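Tannase (Fusobacterium nucleatum subsp. nucleatum ATCC 25586, PDB 6YQ4) hydrolyses gallotannins, probably by cleaving their galloyl ester bonds as an alpha/beta-hydrolase. Local coordinates at residues Y206-N211 with A453-K458. Sequence-based numbering, arbitrary orientation.
Sequences YCPITN and AILALK
Leu455 points from helix 450-461 at Pro208, in the loop that leaves strand 202-206 of the alpha/beta-hydrolase sheet and leads into helix 212-223. Its CB is directed at the loop but comes no nearer than 5.3 Å to Thr210 OG1. CG is carried away from the helix, anti to the backbone N (chi1 177°). Of the two methyls, CD1 turns aside and CD2 reaches the proline. CD2 continues outward, anti to CA, until its methyl lies 4.4 Å from Pro208 CG, the puckered corner of the ring, while Thr210 OG1 stands 4.7 Å from the same CD2. Ile438 of strand 435-439 also packs on Leu455, joining helix, loop and sheet. The contact is small and loose, buried and without a hydrogen bond across it. Close to Pro208, though not touching it, lies the presumed catalytic centre: Ser166, His476 and Asp444 are arranged like a Ser-His-Asp triad; Cys207 touches the last two and Ile209 the first. At the far end of the loop, Asn211 is held by polar partners outside the contact: OD1 accepts from Asn214 and Asn422, and ND2 pairs with Tyr275 OH. That same ND2 sits 4.3 Å from the methyl carbon CG2 of Ile454.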
ATOM      1  N   TYR A 206      -0.873   1.304  -5.026  1.00 28.95           N
ATOM      2  CA  TYR A 206      -0.849   2.757  -5.118  1.00 29.77           C
ATOM      3  C   TYR A 206      -0.298   3.314  -3.821  1.00 25.20           C
ATOM      4  O   TYR A 206      -0.742   2.922  -2.742  1.00 31.49           O
ATOM      5  CB  TYR A 206      -2.245   3.329  -5.358  1.00 22.91           C
ATOM      6  CG  TYR A 206      -2.851   2.917  -6.674  1.00 22.97           C
ATOM      7  CD1 TYR A 206      -3.580   1.742  -6.782  1.00 19.22           C
ATOM      8  CD2 TYR A 206      -2.678   3.703  -7.817  1.00 23.31           C
ATOM      9  CE1 TYR A 206      -4.129   1.364  -7.989  1.00 28.57           C
ATOM     10  CE2 TYR A 206      -3.225   3.341  -9.032  1.00 19.01           C
ATOM     11  CZ  TYR A 206      -3.942   2.175  -9.107  1.00 28.36           C
ATOM     12  OH  TYR A 206      -4.497   1.823 -10.289  1.00 25.18           O
ATOM     13  N   CYS A 207       0.667   4.219  -3.942  1.00 24.24           N
ATOM     14  CA  CYS A 207       1.314   4.980  -2.880  1.00 17.66           C
ATOM     15  C   CYS A 207       1.511   4.158  -1.613  1.00 24.97           C
ATOM     16  O   CYS A 207       1.085   4.591  -0.540  1.00 26.88           O
ATOM     17  CB  CYS A 207       0.512   6.248  -2.594  1.00 21.28           C
ATOM     18  SG  CYS A 207      -1.293   6.047  -2.322  1.00 29.86           S
ATOM     19  N   PRO A 208       2.137   2.979  -1.683  1.00 24.93           N
ATOM     20  CA  PRO A 208       2.215   2.127  -0.489  1.00 16.40           C
ATOM     21  C   PRO A 208       2.919   2.846   0.651  1.00 22.25           C
ATOM     22  O   PRO A 208       3.976   3.446   0.467  1.00 24.33           O
ATOM     23  CB  PRO A 208       3.030   0.910  -0.956  1.00 20.44           C
ATOM     24  CG  PRO A 208       3.777   1.368  -2.182  1.00 21.07           C
ATOM     25  CD  PRO A 208       2.911   2.435  -2.818  1.00 24.35           C
ATOM     26  N   ILE A 209       2.329   2.775   1.838  1.00 18.83           N
ATOM     27  CA  ILE A 209       2.978   3.283   3.042  1.00 20.91           C
ATOM     28  C   ILE A 209       3.654   2.101   3.723  1.00 25.53           C
ATOM     29  O   ILE A 209       3.086   1.532   4.666  1.00 30.86           O
ATOM     30  CB  ILE A 209       1.968   3.984   3.990  1.00 23.07           C
ATOM     31  CG1 ILE A 209       1.150   5.059   3.265  1.00 21.44           C
ATOM     32  CG2 ILE A 209       2.635   4.587   5.229  1.00 25.09           C
ATOM     33  CD1 ILE A 209       1.956   6.131   2.618  1.00 20.16           C
ATOM     34  N   THR A 210       4.846   1.703   3.237  1.00 21.00           N
ATOM     35  CA  THR A 210       5.649   0.588   3.775  1.00 21.72           C
ATOM     36  C   THR A 210       7.011   1.032   4.279  1.00 22.79           C
ATOM     37  O   THR A 210       7.329   2.228   4.329  1.00 21.23           O
ATOM     38  CB  THR A 210       5.979  -0.517   2.762  1.00 22.19           C
ATOM     39  OG1 THR A 210       6.213   0.024   1.444  1.00 24.67           O
ATOM     40  CG2 THR A 210       5.013  -1.638   2.794  1.00 23.39           C
ATOM     41  N   ASN A 211       7.848   0.021   4.568  1.00 17.82           N
ATOM     42  CA  ASN A 211       9.190   0.232   5.101  1.00 20.49           C
ATOM     43  C   ASN A 211       9.159   1.193   6.290  1.00 20.07           C
ATOM     44  O   ASN A 211      10.003   2.093   6.403  1.00 18.44           O
ATOM     45  CB  ASN A 211      10.101   0.752   4.009  1.00 18.27           C
ATOM     46  CG  ASN A 211      11.537   0.347   4.191  1.00 21.73           C
ATOM     47  OD1 ASN A 211      11.932  -0.102   5.265  1.00 18.97           O
ATOM     48  ND2 ASN A 211      12.337   0.473   3.105  1.00 23.76           N
ATOM     49  N   ALA A 453      10.269   3.843  -4.537  1.00 23.26           N
ATOM     50  CA  ALA A 453      11.415   3.602  -5.431  1.00 24.81           C
ATOM     51  C   ALA A 453      12.302   2.475  -4.916  1.00 32.63           C
ATOM     52  O   ALA A 453      12.719   1.597  -5.694  1.00 34.23           O
ATOM     53  CB  ALA A 453      12.267   4.866  -5.596  1.00 18.14           C
ATOM     54  N   ILE A 454      12.623   2.492  -3.610  1.00 17.64           N
ATOM     55  CA  ILE A 454      13.440   1.423  -3.025  1.00 19.46           C
ATOM     56  C   ILE A 454      12.737   0.072  -3.136  1.00 27.07           C
ATOM     57  O   ILE A 454      13.373  -0.950  -3.408  1.00 31.45           O
ATOM     58  CB  ILE A 454      13.788   1.755  -1.567  1.00 23.01           C
ATOM     59  CG1 ILE A 454      14.923   2.776  -1.497  1.00 18.37           C
ATOM     60  CG2 ILE A 454      14.097   0.483  -0.768  1.00 18.12           C
ATOM     61  CD1 ILE A 454      15.028   3.375  -0.097  1.00 19.88           C
ATOM     62  N   LEU A 455      11.417   0.033  -2.933  1.00 28.20           N
ATOM     63  CA  LEU A 455      10.699  -1.226  -3.146  1.00 28.25           C
ATOM     64  C   LEU A 455      10.845  -1.689  -4.594  1.00 38.32           C
ATOM     65  O   LEU A 455      11.177  -2.851  -4.864  1.00 32.76           O
ATOM     66  CB  LEU A 455       9.231  -1.055  -2.797  1.00 20.88           C
ATOM     67  CG  LEU A 455       8.276  -2.221  -3.013  1.00 27.59           C
ATOM     68  CD1 LEU A 455       8.512  -3.274  -1.967  1.00 27.75           C
ATOM     69  CD2 LEU A 455       6.851  -1.705  -2.920  1.00 27.10           C
ATOM     70  N   ALA A 456      10.605  -0.773  -5.536  1.00 33.81           N
ATOM     71  CA  ALA A 456      10.730  -1.081  -6.950  1.00 30.59           C
ATOM     72  C   ALA A 456      12.142  -1.558  -7.297  1.00 19.03           C
ATOM     73  O   ALA A 456      12.309  -2.500  -8.074  1.00 22.80           O
ATOM     74  CB  ALA A 456      10.320   0.152  -7.767  1.00 24.49           C
ATOM     75  N   LEU A 457      13.174  -0.964  -6.699  1.00 25.20           N
ATOM     76  CA  LEU A 457      14.530  -1.402  -7.045  1.00 25.73           C
ATOM     77  C   LEU A 457      14.802  -2.804  -6.534  1.00 20.25           C
ATOM     78  O   LEU A 457      15.453  -3.613  -7.214  1.00 30.64           O
ATOM     79  CB  LEU A 457      15.574  -0.444  -6.482  1.00 32.69           C
ATOM     80  CG  LEU A 457      15.669   0.918  -7.161  1.00 36.59           C
ATOM     81  CD1 LEU A 457      16.217   2.011  -6.209  1.00 20.06           C
ATOM     82  CD2 LEU A 457      16.494   0.779  -8.391  1.00 21.22           C
ATOM     83  N   LYS A 458      14.376  -3.071  -5.306  1.00 21.39           N
ATOM     84  CA  LYS A 458      14.587  -4.369  -4.688  1.00 20.07           C
ATOM     85  C   LYS A 458      13.922  -5.464  -5.497  1.00 20.38           C
ATOM     86  O   LYS A 458      14.505  -6.537  -5.707  1.00 30.69           O
ATOM     87  CB  LYS A 458      14.061  -4.329  -3.252  1.00 26.22           C
ATOM     88  CG  LYS A 458      14.240  -5.598  -2.488  1.00 27.01           C
ATOM     89  CD  LYS A 458      15.702  -5.881  -2.261  1.00 25.23           C
ATOM     90  CE  LYS A 458      15.861  -7.236  -1.592  1.00 33.19           C
ATOM     91  NZ  LYS A 458      17.261  -7.788  -1.713  1.00 25.15           N
TER